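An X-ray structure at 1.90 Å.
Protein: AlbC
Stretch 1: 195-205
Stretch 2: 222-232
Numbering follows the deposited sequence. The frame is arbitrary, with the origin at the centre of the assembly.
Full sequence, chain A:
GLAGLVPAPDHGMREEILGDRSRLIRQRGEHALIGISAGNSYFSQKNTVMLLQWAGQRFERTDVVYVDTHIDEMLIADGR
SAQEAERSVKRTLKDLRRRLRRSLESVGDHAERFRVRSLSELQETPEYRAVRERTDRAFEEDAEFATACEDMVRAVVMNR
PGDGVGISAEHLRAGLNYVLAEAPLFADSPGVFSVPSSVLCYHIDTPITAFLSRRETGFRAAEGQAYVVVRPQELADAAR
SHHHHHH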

ATOM      1  N   VAL A 195       9.740   5.634  13.382  1.00 27.83           N
ATOM      2  CA  VAL A 195       9.955   7.056  13.192  1.00 27.21           C
ATOM      3  C   VAL A 195       8.881   7.788  13.963  1.00 27.64           C
ATOM      4  O   VAL A 195       7.828   7.212  14.260  1.00 27.41           O
ATOM      5  N   PRO A 196       9.153   9.045  14.346  1.00 32.01           N
ATOM      6  CA  PRO A 196       8.220   9.738  15.230  1.00 29.93           C
ATOM      7  C   PRO A 196       6.932  10.100  14.492  1.00 31.02           C
ATOM      8  O   PRO A 196       5.867  10.148  15.096  1.00 28.06           O
ATOM      9  N   SER A 197       7.036  10.365  13.193  1.00 29.54           N
ATOM     10  CA  SER A 197       5.856  10.646  12.382  1.00 29.36           C
ATOM     11  C   SER A 197       6.053  10.084  10.984  1.00 27.66           C
ATOM     12  O   SER A 197       7.183   9.930  10.527  1.00 25.60           O
ATOM     13  N   SER A 198       4.950   9.774  10.315  1.00 24.35           N
ATOM     14  CA  SER A 198       5.027   9.223   8.963  1.00 24.63           C
ATOM     15  C   SER A 198       3.875   9.738   8.115  1.00 25.61           C
ATOM     16  O   SER A 198       2.732   9.817   8.575  1.00 26.38           O
ATOM     17  N   VAL A 199       4.197  10.145   6.897  1.00 22.75           N
ATOM     18  CA  VAL A 199       3.186  10.581   5.953  1.00 24.91           C
ATOM     19  C   VAL A 199       2.970   9.493   4.912  1.00 22.82           C
ATOM     20  O   VAL A 199       3.876   9.149   4.167  1.00 23.84           O
ATOM     21  N   LEU A 200       1.778   8.911   4.917  1.00 21.66           N
ATOM     22  CA  LEU A 200       1.365   8.008   3.866  1.00 20.91           C
ATOM     23  C   LEU A 200       0.914   8.791   2.622  1.00 23.36           C
ATOM     24  O   LEU A 200      -0.084   9.535   2.664  1.00 22.04           O
ATOM     25  N   CYS A 201       1.655   8.649   1.518  1.00 24.94           N
ATOM     26  CA  CYS A 201       1.291   9.333   0.279  1.00 27.79           C
ATOM     27  C   CYS A 201       0.311   8.484  -0.510  1.00 28.64           C
ATOM     28  O   CYS A 201       0.568   7.307  -0.756  1.00 27.75           O
ATOM     29  N   TYR A 202      -0.847   9.051  -0.834  1.00 23.74           N
ATOM     30  CA  TYR A 202      -1.861   8.293  -1.557  1.00 24.90           C
ATOM     31  C   TYR A 202      -2.402   9.093  -2.748  1.00 25.20           C
ATOM     32  O   TYR A 202      -2.425  10.321  -2.725  1.00 22.69           O
ATOM     33  N   HIS A 203      -2.861   8.381  -3.770  1.00 28.25           N
ATOM     34  CA  HIS A 203      -3.572   9.000  -4.896  1.00 28.60           C
ATOM     35  C   HIS A 203      -5.083   8.907  -4.689  1.00 26.69           C
ATOM     36  O   HIS A 203      -5.554   8.033  -3.961  1.00 25.56           O
ATOM     37  N   ILE A 204      -5.834   9.840  -5.269  1.00 30.87           N
ATOM     38  CA  ILE A 204      -7.298   9.808  -5.174  1.00 34.88           C
ATOM     39  C   ILE A 204      -7.855   8.539  -5.801  1.00 36.37           C
ATOM     40  O   ILE A 204      -7.256   7.974  -6.713  1.00 35.89           O
ATOM     41  N   ASP A 205      -9.007   8.098  -5.314  1.00 38.44           N
ATOM     42  CA  ASP A 205      -9.750   7.029  -5.969  1.00 40.37           C
ATOM     43  C   ASP A 205      -9.109   5.668  -5.711  1.00 39.10           C
ATOM     44  O   ASP A 205      -9.452   4.682  -6.363  1.00 39.86           O
ATOM     45  N   ALA A 222      -2.265   5.783  14.932  1.00 33.44           N
ATOM     46  CA  ALA A 222      -1.203   6.155  15.878  1.00 33.18           C
ATOM     47  C   ALA A 222      -0.907   7.650  15.770  1.00 31.42           C
ATOM     48  O   ALA A 222      -0.983   8.216  14.689  1.00 28.96           O
ATOM     49  N   GLU A 223      -0.606   8.294  16.897  1.00 33.94           N
ATOM     50  CA  GLU A 223       0.053   9.591  16.880  1.00 33.64           C
ATOM     51  C   GLU A 223       1.209   9.625  15.887  1.00 31.09           C
ATOM     52  O   GLU A 223       2.067   8.738  15.875  1.00 31.47           O
ATOM     53  N   GLY A 224       1.247  10.678  15.084  1.00 29.30           N
ATOM     54  CA  GLY A 224       2.318  10.859  14.118  1.00 29.88           C
ATOM     55  C   GLY A 224       1.914  10.353  12.741  1.00 27.84           C
ATOM     56  O   GLY A 224       2.572  10.651  11.751  1.00 29.82           O
ATOM     57  N   GLN A 225       0.836   9.578  12.675  1.00 26.07           N
ATOM     58  CA  GLN A 225       0.403   9.041  11.380  1.00 26.05           C
ATOM     59  C   GLN A 225      -0.323  10.130  10.603  1.00 26.36           C
ATOM     60  O   GLN A 225      -1.263  10.713  11.111  1.00 25.18           O
ATOM     61  N   ALA A 226       0.098  10.389   9.365  1.00 26.09           N
ATOM     62  CA  ALA A 226      -0.619  11.335   8.503  1.00 22.51           C
ATOM     63  C   ALA A 226      -0.833  10.746   7.106  1.00 23.66           C
ATOM     64  O   ALA A 226      -0.218   9.740   6.746  1.00 21.09           O
ATOM     65  N   TYR A 227      -1.743  11.353   6.348  1.00 21.62           N
ATOM     66  CA  TYR A 227      -2.132  10.839   5.036  1.00 20.36           C
ATOM     67  C   TYR A 227      -2.209  12.019   4.073  1.00 23.48           C
ATOM     68  O   TYR A 227      -3.088  12.875   4.210  1.00 25.19           O
ATOM     69  N   VAL A 228      -1.286  12.077   3.117  1.00 21.27           N
ATOM     70  CA  VAL A 228      -1.142  13.256   2.272  1.00 22.24           C
ATOM     71  C   VAL A 228      -1.472  12.881   0.838  1.00 25.50           C
ATOM     72  O   VAL A 228      -0.890  11.932   0.291  1.00 25.60           O
ATOM     73  N   VAL A 229      -2.510  13.509   0.289  1.00 27.18           N
ATOM     74  CA  VAL A 229      -2.930  13.196  -1.079  1.00 27.31           C
ATOM     75  C   VAL A 229      -1.928  13.762  -2.078  1.00 27.13           C
ATOM     76  O   VAL A 229      -1.447  14.878  -1.921  1.00 24.48           O
ATOM     77  N   VAL A 230      -1.524  12.945  -3.038  1.00 26.37           N
ATOM     78  CA  VAL A 230      -0.567  13.409  -4.027  1.00 30.68           C
ATOM     79  C   VAL A 230      -1.260  13.468  -5.385  1.00 30.86           C
ATOM     80  O   VAL A 230      -1.803  12.471  -5.847  1.00 30.63           O
ATOM     81  N   ARG A 231      -1.321  14.658  -5.975  1.00 28.72           N
ATOM     82  CA  ARG A 231      -1.995  14.820  -7.260  1.00 33.71           C
ATOM     83  C   ARG A 231      -0.973  15.153  -8.344  1.00 34.49           C
ATOM     84  O   ARG A 231      -0.154  16.058  -8.172  1.00 34.44           O
ATOM     85  N   PRO A 232      -0.946  14.351  -9.421  1.00 38.25           N
ATOM     86  CA  PRO A 232       0.174  14.414 -10.356  1.00 38.72           C
ATOM     87  C   PRO A 232       0.406  15.810 -10.916  1.00 41.87           C
ATOM     88  O   PRO A 232       1.552  16.211 -11.136  1.00 43.69           O
TER

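The ring of Tyr202 lies back across the neighbouring strand: with chi1 p (69°) and chi2 95°, it places one face over the backbone of Val229, whose CA sits 3.8 Å from the ring centroid and 16° off the normal, a CH-pi contact. Its OH comes 3.5 Å from Val229 CB. Tyr227 C lies at the ring edge, 3.5 Å from Tyr202 CE2, and Tyr202 CE2 is also 3.8 Å from Tyr227 CB. A water bridges the same corner, hydrogen-bonded to Tyr202 OH (3.1 Å), donating to Tyr227 O (2.6 Å) and accepting from Val229 N (3.2 Å).

The strands run parallel, and in each bridged pair both side chains lie on the same face of the sheet. Beside Tyr202 and Val229 (chi1 p), Leu200 (t, t) sets CB 3.9 Å from CD1 of Tyr227 (chi1 m). Farther along this face, Gln225 (chi1 t, chi2 p) curls its amide back, and NE2 donates to its own strand at Ala226 O (3.1 Å). NE2 also donates to a water (3.0 Å) that hydrogen-bonds Ser198 OG (2.8 Å; Ser198 chi1 t), so the polar pair Ser198 and Gln225 is joined through solvent.

The other face carries small and branched groups. Val199 (t) meets two neighbours: CG2 is 4.0 Å from Ala226 CB, and CG1 packs tightly, 3.3 Å from CG2 of Val228 (t). Cys201 (m) brings CB 3.9 Å from CG2 of Val230 (t), whose CA-to-CB bond points toward the first stretch.

Past the paired residues, His203 (m) starts away, but its ring returns to put CD2 3.5 Å from Val230 O. Ile204 (p, t) rests CG2 3.7 Å from Val229 CG2; another water accepts from Ile204 N and donates to Val230 O, both at 2.9 Å. At the other end, Gly224 leaves room for the backbone: a CB there would clash with Pro196 O.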

ATOM      1  CB  VAL A 195       9.849   7.445  11.703  1.00 27.07           C
ATOM      2  CG1 VAL A 195      11.082   6.976  10.939  1.00 23.60           C
ATOM      3  CG2 VAL A 195       8.565   6.874  11.096  1.00 24.31           C
ATOM      4  CB  PRO A 196       8.977  11.013  15.627  1.00 32.88           C
ATOM      5  CG  PRO A 196      10.419  10.765  15.252  1.00 32.98           C
ATOM      6  CD  PRO A 196      10.373   9.830  14.087  1.00 31.99           C
ATOM      7  CB  SER A 197       5.576  12.147  12.299  1.00 30.50           C
ATOM      8  OG  SER A 197       6.549  12.809  11.503  1.00 35.70           O
ATOM      9  CB  SER A 198       5.021   7.696   8.990  1.00 23.44           C
ATOM     10  OG  SER A 198       5.179   7.170   7.673  1.00 24.81           O
ATOM     11  CB  VAL A 199       3.608  11.887   5.264  1.00 25.75           C
ATOM     12  CG1 VAL A 199       2.742  12.155   4.032  1.00 25.99           C
ATOM     13  CG2 VAL A 199       3.525  13.055   6.261  1.00 29.39           C
ATOM     14  CB  LEU A 200       0.226   7.115   4.400  1.00 20.98           C
ATOM     15  CG  LEU A 200      -0.211   5.940   3.531  1.00 28.26           C
ATOM     16  CD1 LEU A 200      -0.963   4.929   4.385  1.00 31.37           C
ATOM     17  CD2 LEU A 200      -1.094   6.424   2.382  1.00 28.45           C
ATOM     18  CB  CYS A 201       2.531   9.599  -0.573  1.00 28.98           C
ATOM     19  SG  CYS A 201       3.853  10.427   0.321  1.00 33.80           S
ATOM     20  CB  TYR A 202      -2.994   7.869  -0.623  1.00 20.61           C
ATOM     21  CG  TYR A 202      -3.851   9.025  -0.131  1.00 27.64           C
ATOM     22  CD1 TYR A 202      -5.032   9.363  -0.784  1.00 25.58           C
ATOM     23  CD2 TYR A 202      -3.493   9.749   1.007  1.00 21.40           C
ATOM     24  CE1 TYR A 202      -5.829  10.420  -0.345  1.00 23.50           C
ATOM     25  CE2 TYR A 202      -4.284  10.824   1.465  1.00 20.85           C
ATOM     26  CZ  TYR A 202      -5.456  11.133   0.784  1.00 27.36           C
ATOM     27  OH  TYR A 202      -6.234  12.188   1.178  1.00 27.05           O
ATOM     28  CB  HIS A 203      -3.160   8.306  -6.199  1.00 33.48           C
ATOM     29  CG  HIS A 203      -1.687   8.377  -6.477  1.00 37.94           C
ATOM     30  ND1 HIS A 203      -0.802   7.402  -6.070  1.00 47.02           N
ATOM     31  CD2 HIS A 203      -0.943   9.317  -7.109  1.00 48.78           C
ATOM     32  CE1 HIS A 203       0.421   7.730  -6.449  1.00 46.16           C
ATOM     33  NE2 HIS A 203       0.361   8.884  -7.090  1.00 49.02           N
ATOM     34  CB  ILE A 204      -7.977  11.047  -5.841  1.00 35.58           C
ATOM     35  CG1 ILE A 204      -7.866  10.978  -7.368  1.00 36.25           C
ATOM     36  CG2 ILE A 204      -7.395  12.358  -5.296  1.00 37.77           C
ATOM     37  CD1 ILE A 204      -8.528  12.143  -8.100  1.00 35.77           C
ATOM     38  CB  ASP A 205      -9.845   7.276  -7.483  1.00 41.47           C
ATOM     39  CG  ASP A 205     -10.749   8.453  -7.833  1.00 49.10           C
ATOM     40  OD1 ASP A 205     -11.500   8.912  -6.945  1.00 57.82           O
ATOM     41  OD2 ASP A 205     -10.695   8.931  -8.992  1.00 54.36           O
ATOM     42  CB  ALA A 222       0.063   5.337  15.598  1.00 31.86           C
ATOM     43  CB  GLU A 223       0.558   9.963  18.282  1.00 38.01           C
ATOM     44  CG  GLU A 223       1.575  11.106  18.311  1.00 42.82           C
ATOM     45  CD  GLU A 223       2.100  11.401  19.717  1.00 56.98           C
ATOM     46  OE1 GLU A 223       1.883  10.572  20.630  1.00 62.16           O
ATOM     47  OE2 GLU A 223       2.745  12.454  19.914  1.00 55.35           O
ATOM     48  CB  GLN A 225      -0.517   7.831  11.559  1.00 24.22           C
ATOM     49  CG  GLN A 225      -0.990   7.225  10.225  1.00 25.98           C
ATOM     50  CD  GLN A 225       0.136   6.554   9.459  1.00 28.04           C
ATOM     51  OE1 GLN A 225       0.700   5.560   9.914  1.00 34.88           O
ATOM     52  NE2 GLN A 225       0.486   7.108   8.302  1.00 26.35           N
ATOM     53  CB  ALA A 226       0.141  12.629   8.408  1.00 24.91           C
ATOM     54  CB  TYR A 227      -3.513  10.186   5.111  1.00 22.01           C
ATOM     55  CG  TYR A 227      -3.682   9.162   6.203  1.00 21.26           C
ATOM     56  CD1 TYR A 227      -3.295   7.838   6.003  1.00 20.37           C
ATOM     57  CD2 TYR A 227      -4.221   9.515   7.436  1.00 28.91           C
ATOM     58  CE1 TYR A 227      -3.467   6.891   6.994  1.00 24.90           C
ATOM     59  CE2 TYR A 227      -4.397   8.570   8.438  1.00 30.54           C
ATOM     60  CZ  TYR A 227      -4.013   7.262   8.208  1.00 27.82           C
ATOM     61  OH  TYR A 227      -4.184   6.315   9.187  1.00 24.98           O
ATOM     62  CB  VAL A 228       0.269  13.846   2.366  1.00 19.03           C
ATOM     63  CG1 VAL A 228       0.499  14.896   1.297  1.00 22.86           C
ATOM     64  CG2 VAL A 228       0.471  14.485   3.759  1.00 22.57           C
ATOM     65  CB  VAL A 229      -4.364  13.692  -1.398  1.00 27.73           C
ATOM     66  CG1 VAL A 229      -4.463  15.223  -1.300  1.00 27.30           C
ATOM     67  CG2 VAL A 229      -4.795  13.199  -2.785  1.00 28.32           C
ATOM     68  CB  VAL A 230       0.667  12.481  -4.069  1.00 33.13           C
ATOM     69  CG1 VAL A 230       1.495  12.767  -5.293  1.00 41.04           C
ATOM     70  CG2 VAL A 230       1.504  12.668  -2.796  1.00 32.36           C
ATOM     71  CB  ARG A 231      -3.074  15.908  -7.164  1.00 35.96           C
ATOM     72  CG  ARG A 231      -4.127  15.666  -6.073  1.00 30.89           C
ATOM     73  CD  ARG A 231      -5.270  16.682  -6.171  1.00 35.80           C
ATOM     74  NE  ARG A 231      -6.236  16.572  -5.079  1.00 33.76           N
ATOM     75  CZ  ARG A 231      -6.229  17.353  -3.999  1.00 34.20           C
ATOM     76  NH1 ARG A 231      -5.272  18.254  -3.846  1.00 37.01           N
ATOM     77  NH2 ARG A 231      -7.168  17.229  -3.066  1.00 32.06           N
ATOM     78  CB  PRO A 232      -0.256  13.453 -11.464  1.00 40.83           C
ATOM     79  CG  PRO A 232      -1.011  12.387 -10.723  1.00 39.70           C
ATOM     80  CD  PRO A 232      -1.731  13.112  -9.592  1.00 36.86           C
TER
HETATM   81  O   HOH W   1       2.791   6.399   6.543  1.00 21.30           O
HETATM   82  O   HOH W   2      -4.572  14.331   2.599  1.00 21.92           O
HETATM   83  O   HOH W   3      -4.366  11.761  -6.876  1.00 29.83           O